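Tetratricopeptide TPR_2 repeat protein (Thermobaculum terrenum, PDB 5DJS) is a family 41 glycosyl transferase homologue that joins tetratricopeptide repeats to a GT-B type fold and holds uridine-5'-diphosphate. Local coordinates at residues C335-S340 against C422-E427; D402-Y407 against L429-P434; V435-G440 against R446-L451. The protein carries 1 engineered substitution. All coordinates share one frame; numbering follows the deposited sequence.

Contact 1 (C335-S340 against C422-E427). With UDP (uridine-5'-diphosphate), chain E.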
loop_
_atom_site.group_PDB
_atom_site.type_symbol
_atom_site.label_atom_id
_atom_site.label_comp_id
_atom_site.label_asym_id
_atom_site.label_seq_id
_atom_site.Cartn_x
_atom_site.Cartn_y
_atom_site.Cartn_z
ATOM N N CYS A 335 10.624 13.210 4.804
ATOM C CA CYS A 335 9.564 12.188 4.877
ATOM C C CYS A 335 8.836 12.092 3.549
ATOM O O CYS A 335 8.013 12.944 3.230
ATOM C CB CYS A 335 8.561 12.489 5.990
ATOM S SG CYS A 335 7.214 11.292 6.031
ATOM N N PHE A 336 9.138 11.046 2.779
ATOM C CA PHE A 336 8.612 10.908 1.423
ATOM C C PHE A 336 7.402 9.960 1.344
ATOM O O PHE A 336 7.218 9.230 0.360
ATOM C CB PHE A 336 9.733 10.484 0.457
ATOM C CG PHE A 336 10.939 11.392 0.455
ATOM C CD1 PHE A 336 10.891 12.715 0.930
ATOM C CD2 PHE A 336 12.138 10.925 -0.065
ATOM C CE1 PHE A 336 12.021 13.519 0.917
ATOM C CE2 PHE A 336 13.267 11.728 -0.088
ATOM C CZ PHE A 336 13.208 13.027 0.398
ATOM N N ASN A 337 6.553 10.032 2.365
ATOM C CA ASN A 337 5.367 9.195 2.479
ATOM C C ASN A 337 4.083 9.866 1.946
ATOM O O ASN A 337 3.970 11.101 1.903
ATOM C CB ASN A 337 5.184 8.779 3.943
ATOM C CG ASN A 337 6.159 7.703 4.360
ATOM O OD1 ASN A 337 6.289 6.699 3.680
ATOM N ND2 ASN A 337 6.835 7.895 5.479
ATOM N N ARG A 338 3.138 9.017 1.530
ATOM C CA ARG A 338 1.778 9.414 1.142
ATOM C C ARG A 338 1.152 10.359 2.165
ATOM O O ARG A 338 1.376 10.210 3.379
ATOM C CB ARG A 338 0.866 8.177 1.028
ATOM C CG ARG A 338 1.184 7.246 -0.132
ATOM C CD ARG A 338 0.127 6.159 -0.333
ATOM N NE ARG A 338 0.249 5.008 0.589
ATOM C CZ ARG A 338 -0.649 4.630 1.502
ATOM N NH1 ARG A 338 -1.781 5.301 1.678
ATOM N NH2 ARG A 338 -0.418 3.563 2.260
ATOM N N LEU A 339 0.336 11.291 1.676
ATOM C CA LEU A 339 -0.248 12.320 2.538
ATOM C C LEU A 339 -1.256 11.778 3.550
ATOM O O LEU A 339 -1.437 12.360 4.624
ATOM C CB LEU A 339 -0.855 13.439 1.697
ATOM C CG LEU A 339 0.160 14.169 0.796
ATOM C CD1 LEU A 339 -0.552 15.176 -0.085
ATOM C CD2 LEU A 339 1.265 14.864 1.590
ATOM N N SER A 340 -1.874 10.641 3.232
ATOM C CA SER A 340 -2.767 9.945 4.170
ATOM C C SER A 340 -2.094 9.551 5.495
ATOM O O SER A 340 -2.747 9.479 6.549
ATOM C CB SER A 340 -3.352 8.701 3.498
ATOM O OG SER A 340 -2.425 8.150 2.586
ATOM N N CYS A 422 7.009 1.881 4.786
ATOM C CA CYS A 422 7.689 0.621 4.562
ATOM C C CYS A 422 8.710 0.773 3.463
ATOM O O CYS A 422 9.906 0.756 3.731
ATOM C CB CYS A 422 6.685 -0.481 4.222
ATOM S SG CYS A 422 7.445 -2.066 3.826
ATOM N N THR A 423 8.246 0.965 2.236
ATOM C CA THR A 423 9.174 0.996 1.118
ATOM C C THR A 423 9.933 2.331 1.084
ATOM O O THR A 423 11.091 2.343 0.663
ATOM C CB THR A 423 8.579 0.539 -0.257
ATOM O OG1 THR A 423 8.867 1.503 -1.268
ATOM C CG2 THR A 423 7.075 0.261 -0.230
ATOM N N THR A 424 9.335 3.426 1.569
ATOM C CA THR A 424 10.070 4.703 1.655
ATOM C C THR A 424 11.187 4.593 2.689
ATOM O O THR A 424 12.284 5.111 2.488
ATOM C CB THR A 424 9.189 5.935 1.999
ATOM O OG1 THR A 424 8.666 5.809 3.322
ATOM C CG2 THR A 424 8.051 6.119 1.010
ATOM N N SER A 425 10.908 3.907 3.792
ATOM C CA SER A 425 11.933 3.682 4.821
ATOM C C SER A 425 13.091 2.846 4.294
ATOM O O SER A 425 14.257 3.180 4.528
ATOM C CB SER A 425 11.328 3.014 6.048
ATOM O OG SER A 425 10.191 3.739 6.436
ATOM N N LEU A 426 12.761 1.771 3.577
ATOM C CA LEU A 426 13.772 0.925 2.963
ATOM C C LEU A 426 14.569 1.715 1.918
ATOM O O LEU A 426 15.794 1.599 1.854
ATOM C CB LEU A 426 13.132 -0.312 2.341
ATOM C CG LEU A 426 14.067 -1.276 1.615
ATOM C CD1 LEU A 426 15.044 -1.934 2.573
ATOM C CD2 LEU A 426 13.243 -2.326 0.897
ATOM N N GLU A 427 13.878 2.526 1.123
ATOM C CA GLU A 427 14.542 3.374 0.140
ATOM C C GLU A 427 15.539 4.336 0.775
ATOM O O GLU A 427 16.603 4.580 0.209
ATOM C CB GLU A 427 13.515 4.158 -0.681
ATOM C CG GLU A 427 12.807 3.307 -1.729
ATOM C CD GLU A 427 11.660 4.021 -2.406
ATOM O OE1 GLU A 427 11.166 5.052 -1.881
ATOM O OE2 GLU A 427 11.253 3.536 -3.478
HETATM N N1 UDP E . 7.316 7.159 -5.172
HETATM C C2 UDP E . 7.633 7.894 -6.351
HETATM N N3 UDP E . 7.492 9.233 -6.365
HETATM C C4 UDP E . 7.058 9.896 -5.280
HETATM C C5 UDP E . 6.744 9.216 -4.111
HETATM C C6 UDP E . 6.882 7.833 -4.081
HETATM O O2 UDP E . 8.042 7.322 -7.389
HETATM O O4 UDP E . 6.934 11.129 -5.311
HETATM C "C1'" UDP E . 7.474 5.689 -5.145
HETATM C "C2'" UDP E . 8.550 5.319 -4.143
HETATM O "O2'" UDP E . 9.378 4.332 -4.762
HETATM C "C3'" UDP E . 7.780 4.833 -2.920
HETATM C "C4'" UDP E . 6.423 4.379 -3.455
HETATM O "O4'" UDP E . 6.282 4.992 -4.746
HETATM O "O3'" UDP E . 8.445 3.781 -2.233
HETATM C "C5'" UDP E . 5.205 4.755 -2.611
HETATM O "O5'" UDP E . 5.462 4.743 -1.207
HETATM P PA UDP E . 4.394 5.424 -0.196
HETATM O O1A UDP E . 3.089 4.688 -0.376
HETATM O O2A UDP E . 4.464 6.918 -0.417
HETATM O O3A UDP E . 4.930 5.171 1.312
HETATM P PB UDP E . 5.281 3.720 1.931
HETATM O O1B UDP E . 6.155 3.031 0.924
HETATM O O2B UDP E . 6.045 4.049 3.170
HETATM O O3B UDP E . 3.942 3.067 2.177
#
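Phe336 and Asn337, in the loop that follows strand 332-335, meet Thr424 in the first turn of helix 423-430. The carbonyl of Phe336 lies against the methyl group of Thr424, with O 3.3 Å from CG2, and the side chain of Asn337 crosses that of Thr424 near the beta-phosphate. Uridine-5'-diphosphate (UDP) bridges the two segments with hydrogen bonds to both.

Arg338 can be followed outward. Its CB starts beside O2A of UDP; CG lies alongside the alpha-phosphate, about equally far from O1A and O2A (3.3 Å to O2A), and CD continues along O1A. A bend at chi3 (-80°) turns the chain so that NE faces the phosphate and donates to O1A of UDP at 3.0 Å, the oxygen lying at the guanidinium edge and in its plane. Farther out, NH1 bonds to Tyr123 OH, which would fix the rotation of the group. The backbone N of Arg338 adds a weak bond to O2A.

From the other segment, Cys422, the N-cap residue, gives a fairly straight bond from N to O2B of UDP (2.9 Å, 154°), and Thr424 N reaches O1B at 3.3 Å. The positive end of the helix dipole probably stabilises the negative charge of the beta-phosphate. On the ribose, O3' of UDP accepts from Thr423 OG1, while O2' lies doubtfully close to Glu427 OE2, an oxygen also held by Arg400 in a salt bridge. A diphosphate at a helix N-terminus, with an acidic side chain facing the ribose hydroxyls, is characteristic of the nucleotide site in the C-terminal Rossmann-like domain of GT-B proteins.

Contact 2 (D402-Y407 against L429-P434). With UDP (uridine-5'-diphosphate), chain E.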
loop_
_atom_site.group_PDB
_atom_site.type_symbol
_atom_site.label_atom_id
_atom_site.label_comp_id
_atom_site.label_asym_id
_atom_site.label_seq_id
_atom_site.Cartn_x
_atom_site.Cartn_y
_atom_site.Cartn_z
ATOM N N ASP A 402 14.987 9.375 -9.544
ATOM C CA ASP A 402 15.049 10.796 -9.195
ATOM C C ASP A 402 14.727 11.015 -7.712
ATOM O O ASP A 402 15.356 11.854 -7.067
ATOM C CB ASP A 402 14.106 11.641 -10.075
ATOM C CG ASP A 402 14.591 11.765 -11.525
ATOM O OD1 ASP A 402 15.500 11.016 -11.930
ATOM O OD2 ASP A 402 14.054 12.615 -12.268
ATOM N N LEU A 403 13.765 10.259 -7.178
ATOM C CA LEU A 403 13.394 10.360 -5.758
ATOM C C LEU A 403 14.469 9.781 -4.854
ATOM O O LEU A 403 14.827 10.387 -3.841
ATOM C CB LEU A 403 12.060 9.667 -5.475
ATOM C CG LEU A 403 11.541 9.729 -4.024
ATOM C CD1 LEU A 403 10.713 10.983 -3.758
ATOM C CD2 LEU A 403 10.746 8.478 -3.687
ATOM N N LEU A 404 14.961 8.600 -5.204
ATOM C CA LEU A 404 16.122 8.017 -4.521
ATOM C C LEU A 404 17.305 9.010 -4.428
ATOM O O LEU A 404 17.920 9.170 -3.367
ATOM C CB LEU A 404 16.567 6.725 -5.232
ATOM C CG LEU A 404 16.110 5.320 -4.787
ATOM C CD1 LEU A 404 15.069 5.311 -3.684
ATOM C CD2 LEU A 404 15.634 4.508 -5.984
ATOM N N ALA A 405 17.594 9.684 -5.538
ATOM C CA ALA A 405 18.692 10.651 -5.610
ATOM C C ALA A 405 18.527 11.826 -4.638
ATOM O O ALA A 405 19.531 12.315 -4.129
ATOM C CB ALA A 405 18.876 11.158 -7.043
ATOM N N THR A 406 17.288 12.263 -4.360
ATOM C CA THR A 406 17.047 13.386 -3.417
ATOM C C THR A 406 17.247 13.013 -1.945
ATOM O O THR A 406 17.190 13.885 -1.090
ATOM C CB THR A 406 15.640 14.044 -3.556
ATOM O OG1 THR A 406 14.622 13.108 -3.185
ATOM C CG2 THR A 406 15.391 14.570 -4.970
ATOM N N TYR A 407 17.447 11.733 -1.636
ATOM C CA TYR A 407 17.904 11.348 -0.290
ATOM C C TYR A 407 19.325 11.832 0.027
ATOM O O TYR A 407 19.671 12.000 1.202
ATOM C CB TYR A 407 17.825 9.835 -0.077
ATOM C CG TYR A 407 16.472 9.348 0.378
ATOM C CD1 TYR A 407 16.039 9.563 1.685
ATOM C CD2 TYR A 407 15.626 8.649 -0.492
ATOM C CE1 TYR A 407 14.807 9.101 2.115
ATOM C CE2 TYR A 407 14.383 8.189 -0.069
ATOM C CZ TYR A 407 13.986 8.415 1.237
ATOM O OH TYR A 407 12.768 7.966 1.657
ATOM N N LEU A 429 17.195 3.917 3.738
ATOM C CA LEU A 429 18.345 3.103 4.141
ATOM C C LEU A 429 19.247 2.752 2.948
ATOM O O LEU A 429 20.463 2.867 3.054
ATOM C CB LEU A 429 17.908 1.821 4.869
ATOM C CG LEU A 429 17.057 1.908 6.150
ATOM C CD1 LEU A 429 17.116 0.592 6.910
ATOM C CD2 LEU A 429 17.457 3.049 7.069
ATOM N N TRP A 430 18.659 2.369 1.816
ATOM C CA TRP A 430 19.435 2.118 0.581
ATOM C C TRP A 430 20.358 3.284 0.180
ATOM O O TRP A 430 21.422 3.056 -0.415
ATOM C CB TRP A 430 18.518 1.800 -0.617
ATOM C CG TRP A 430 17.875 0.426 -0.632
ATOM C CD1 TRP A 430 18.277 -0.697 0.047
ATOM C CD2 TRP A 430 16.736 0.036 -1.410
ATOM N NE1 TRP A 430 17.443 -1.748 -0.244
ATOM C CE2 TRP A 430 16.489 -1.327 -1.136
ATOM C CE3 TRP A 430 15.887 0.712 -2.299
ATOM C CZ2 TRP A 430 15.424 -2.028 -1.724
ATOM C CZ3 TRP A 430 14.833 0.009 -2.893
ATOM C CH2 TRP A 430 14.614 -1.344 -2.601
ATOM N N MET A 431 19.931 4.515 0.489
ATOM C CA MET A 431 20.715 5.740 0.247
ATOM C C MET A 431 21.507 6.248 1.474
ATOM O O MET A 431 21.914 7.416 1.526
ATOM C CB MET A 431 19.776 6.838 -0.267
ATOM C CG MET A 431 19.033 6.475 -1.544
ATOM S SD MET A 431 20.117 5.980 -2.898
ATOM C CE MET A 431 21.068 7.473 -3.187
ATOM N N GLY A 432 21.740 5.374 2.449
ATOM C CA GLY A 432 22.525 5.725 3.619
ATOM C C GLY A 432 21.953 6.814 4.501
ATOM O O GLY A 432 22.717 7.514 5.167
ATOM N N VAL A 433 20.623 6.943 4.513
ATOM C CA VAL A 433 19.923 7.898 5.365
ATOM C C VAL A 433 19.254 7.104 6.490
ATOM O O VAL A 433 18.498 6.173 6.209
ATOM C CB VAL A 433 18.864 8.692 4.567
ATOM C CG1 VAL A 433 18.137 9.704 5.456
ATOM C CG2 VAL A 433 19.512 9.419 3.399
ATOM N N PRO A 434 19.520 7.467 7.764
ATOM C CA PRO A 434 18.805 6.816 8.858
ATOM C C PRO A 434 17.335 7.255 8.936
ATOM O O PRO A 434 16.975 8.337 8.442
ATOM C CB PRO A 434 19.572 7.258 10.117
ATOM C CG PRO A 434 20.452 8.383 9.712
ATOM C CD PRO A 434 20.351 8.586 8.235
HETATM N N1 UDP E . 7.316 7.159 -5.172
HETATM C C2 UDP E . 7.633 7.894 -6.351
HETATM N N3 UDP E . 7.492 9.233 -6.365
HETATM C C4 UDP E . 7.058 9.896 -5.280
HETATM C C5 UDP E . 6.744 9.216 -4.111
HETATM C C6 UDP E . 6.882 7.833 -4.081
HETATM O O2 UDP E . 8.042 7.322 -7.389
HETATM O O4 UDP E . 6.934 11.129 -5.311
HETATM C "C1'" UDP E . 7.474 5.689 -5.145
HETATM C "C2'" UDP E . 8.550 5.319 -4.143
HETATM O "O2'" UDP E . 9.378 4.332 -4.762
HETATM C "C3'" UDP E . 7.780 4.833 -2.920
HETATM C "C4'" UDP E . 6.423 4.379 -3.455
HETATM O "O4'" UDP E . 6.282 4.992 -4.746
HETATM O "O3'" UDP E . 8.445 3.781 -2.233
HETATM C "C5'" UDP E . 5.205 4.755 -2.611
HETATM O "O5'" UDP E . 5.462 4.743 -1.207
HETATM P PA UDP E . 4.394 5.424 -0.196
HETATM O O1A UDP E . 3.089 4.688 -0.376
HETATM O O2A UDP E . 4.464 6.918 -0.417
HETATM O O3A UDP E . 4.930 5.171 1.312
HETATM P PB UDP E . 5.281 3.720 1.931
HETATM O O1B UDP E . 6.155 3.031 0.924
HETATM O O2B UDP E . 6.045 4.049 3.170
HETATM O O3B UDP E . 3.942 3.067 2.177
#
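Met431 reaches Tyr407 and Leu404 because its CG stands anti to the carbonyl carbon (chi1 -58°) and the chain then folds twice, at chi2 (-55°) and chi3 (-63°), turning SD and CE toward Leu404. Met431 is the C-cap residue of the Schellman motif that ends helix 423-430: Gly432, with positive phi, is the C-prime residue, its N bonding to Leu429 O while Val433 N returns to Ala428 O. This turn swings Met431 and Val433 onto the same neighbour, Tyr407.

The tyrosine meets both side chains at about a right angle. Its CB packs on CB of Met431 at 3.6 Å, and farther along the ring CD1 of Tyr407 touches CG2 of Val433 at 3.9 Å. That same methyl, CG2 of Val433, also lies 3.4 Å from the backbone O of Tyr407. Leu404 contributes both backbone and side chain: its O lies 3.4 Å from CG of Met431 and accepts the backbone N-H of Tyr407, while its CB packs on the Met431 sulfur. The segments join by van der Waals packing, apolar side chains and two backbone oxygens together, in a buried layer between helix 400-405 and the C-terminus of helix 423-430. Beyond the layer, the Tyr407 ring meets that of Phe336. One turn back from Tyr407, the helix borders the nucleotide, where CD2 of Leu403 rests 3.9 Å from C2' of UDP.

Contact 3 (V435-G440 against R446-L451)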
loop_
_atom_site.group_PDB
_atom_site.type_symbol
_atom_site.label_atom_id
_atom_site.label_comp_id
_atom_site.label_asym_id
_atom_site.label_seq_id
_atom_site.Cartn_x
_atom_site.Cartn_y
_atom_site.Cartn_z
ATOM N N VAL A 435 16.511 6.409 9.562
ATOM C CA VAL A 435 15.067 6.613 9.670
ATOM C C VAL A 435 14.666 6.512 11.134
ATOM O O VAL A 435 14.962 5.503 11.774
ATOM C CB VAL A 435 14.296 5.540 8.870
ATOM C CG1 VAL A 435 12.790 5.769 8.942
ATOM C CG2 VAL A 435 14.746 5.518 7.412
ATOM N N VAL A 436 13.991 7.541 11.652
ATOM C CA VAL A 436 13.431 7.511 13.007
ATOM C C VAL A 436 11.960 7.085 12.907
ATOM O O VAL A 436 11.247 7.536 12.008
ATOM C CB VAL A 436 13.524 8.886 13.695
ATOM C CG1 VAL A 436 13.138 8.790 15.171
ATOM C CG2 VAL A 436 14.935 9.470 13.556
ATOM N N THR A 437 11.521 6.203 13.812
ATOM C CA THR A 437 10.153 5.661 13.818
ATOM C C THR A 437 9.622 5.517 15.226
ATOM O O THR A 437 10.398 5.477 16.183
ATOM C CB THR A 437 10.069 4.250 13.196
ATOM O OG1 THR A 437 10.663 3.280 14.073
ATOM C CG2 THR A 437 10.796 4.185 11.889
ATOM N N LEU A 438 8.297 5.426 15.339
ATOM C CA LEU A 438 7.643 4.913 16.540
ATOM C C LEU A 438 7.255 3.446 16.296
ATOM O O LEU A 438 6.709 3.101 15.246
ATOM C CB LEU A 438 6.409 5.746 16.890
ATOM C CG LEU A 438 5.577 5.312 18.110
ATOM C CD1 LEU A 438 6.379 5.423 19.395
ATOM C CD2 LEU A 438 4.288 6.116 18.234
ATOM N N GLU A 439 7.563 2.586 17.262
ATOM C CA GLU A 439 7.102 1.205 17.251
ATOM C C GLU A 439 5.711 1.218 17.876
ATOM O O GLU A 439 5.577 1.362 19.096
ATOM C CB GLU A 439 8.076 0.307 18.035
ATOM C CG GLU A 439 7.776 -1.179 17.969
ATOM C CD GLU A 439 8.814 -2.027 18.689
ATOM O OE1 GLU A 439 9.556 -2.750 17.986
ATOM O OE2 GLU A 439 8.888 -1.973 19.943
ATOM N N GLY A 440 4.681 1.121 17.032
ATOM C CA GLY A 440 3.289 1.001 17.485
ATOM C C GLY A 440 2.982 -0.397 18.011
ATOM O O GLY A 440 3.688 -1.348 17.700
ATOM N N ARG A 446 4.318 -0.827 12.466
ATOM C CA ARG A 446 5.560 -1.584 12.739
ATOM C C ARG A 446 6.373 -2.020 11.517
ATOM O O ARG A 446 7.352 -2.752 11.667
ATOM C CB ARG A 446 5.226 -2.826 13.573
ATOM C CG ARG A 446 4.926 -2.536 15.030
ATOM C CD ARG A 446 4.368 -3.765 15.713
ATOM N NE ARG A 446 5.409 -4.527 16.382
ATOM C CZ ARG A 446 5.708 -4.460 17.680
ATOM N NH1 ARG A 446 5.048 -3.654 18.515
ATOM N NH2 ARG A 446 6.683 -5.222 18.163
ATOM N N ALA A 447 6.006 -1.586 10.318
ATOM C CA ALA A 447 6.767 -1.977 9.131
ATOM C C ALA A 447 8.227 -1.497 9.229
ATOM O O ALA A 447 9.151 -2.228 8.861
ATOM C CB ALA A 447 6.112 -1.444 7.862
ATOM N N THR A 448 8.425 -0.280 9.735
ATOM C CA THR A 448 9.765 0.293 9.871
ATOM C C THR A 448 10.448 -0.146 11.158
ATOM O O THR A 448 11.644 -0.446 11.145
ATOM C CB THR A 448 9.732 1.826 9.847
ATOM O OG1 THR A 448 8.758 2.297 10.792
ATOM C CG2 THR A 448 9.364 2.309 8.537
ATOM N N SER A 449 9.703 -0.181 12.265
ATOM C CA SER A 449 10.269 -0.672 13.518
ATOM C C SER A 449 10.954 -2.031 13.264
ATOM O O SER A 449 12.093 -2.222 13.666
ATOM C CB SER A 449 9.219 -0.754 14.643
ATOM O OG SER A 449 8.424 -1.919 14.532
ATOM N N SER A 450 10.273 -2.934 12.551
ATOM C CA SER A 450 10.811 -4.257 12.224
ATOM C C SER A 450 12.065 -4.158 11.356
ATOM O O SER A 450 13.124 -4.670 11.726
ATOM C CB SER A 450 9.747 -5.107 11.515
ATOM O OG SER A 450 10.247 -6.389 11.166
ATOM N N LEU A 451 11.932 -3.490 10.211
ATOM C CA LEU A 451 13.047 -3.267 9.267
ATOM C C LEU A 451 14.309 -2.836 10.009
ATOM O O LEU A 451 15.355 -3.458 9.874
ATOM C CB LEU A 451 12.684 -2.190 8.222
ATOM C CG LEU A 451 13.395 -2.119 6.856
ATOM C CD1 LEU A 451 13.518 -0.673 6.396
ATOM C CD2 LEU A 451 14.770 -2.767 6.811
HETATM O O HOH W 1 6.857 1.414 12.775
#
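Arg446 and Gly440 form the direct polar link between the loop after strand 435-438 and the N-cap of helix 447-454: NH1 of Arg446 donates to O of Gly440 at 2.8 Å (148°), the oxygen lying somewhat out of the guanidinium plane. A bend at chi3 (95°) brings the guanidinium there, and its NE bonds to His287 O. Ser449 OG turns back to Arg446 O.

Charge adds a looser tie. The carboxylate of Glu439 stacks on the Arg446 guanidinium with planes 7° apart, a long, purely electrostatic salt bridge (OE1 to NH2, 3.8 Å); the stronger partner of OE1 is Arg453. Glu439 CG sits over one guanidinium face, toward its rim.

One water spans the gap, donating to Leu438 O at 3.0 Å and to Thr448 OG1 at 2.9 Å. That hydroxyl also bonds to Ser420 and Asp415.

Van der Waals contact fills in the rest: Thr437 and Thr448 lie antiparallel side by side, CG2 against CB, and CB of Ser449 packs 3.7 Å from CB of Glu439.

The segments open the beta-alpha-beta unit 435-438, 447-454, 461-462; helix 423-430 lies against Val435 and Leu451, while helix 465-477 covers Val436 and Leu438 on the strand's other face.

All three contacts lie in the Rossmann-like domain built on the six-stranded parallel sheet 392-395, 361-365, 332-335, 412-414, 435-438, 461-462. Helix 423-430 connects them: its first turns serve contact 1, its last turn serves contact 2, and the chain then enters strand 435-438 of contact 3. Contacts 1 and 2 alternate along the sequence, with centres 11 Å apart, and meet where Tyr407 OH probably bonds to Thr424 O. Contact 3 follows both, 12 Å from contact 1 and 17 Å from contact 2, joined to them through Ser425, Leu429, Val435 and Leu451. Contacts 1 and 2 touch UDP; contact 3 lies beside it, with the Thr448 side chain about 7 Å from UDP.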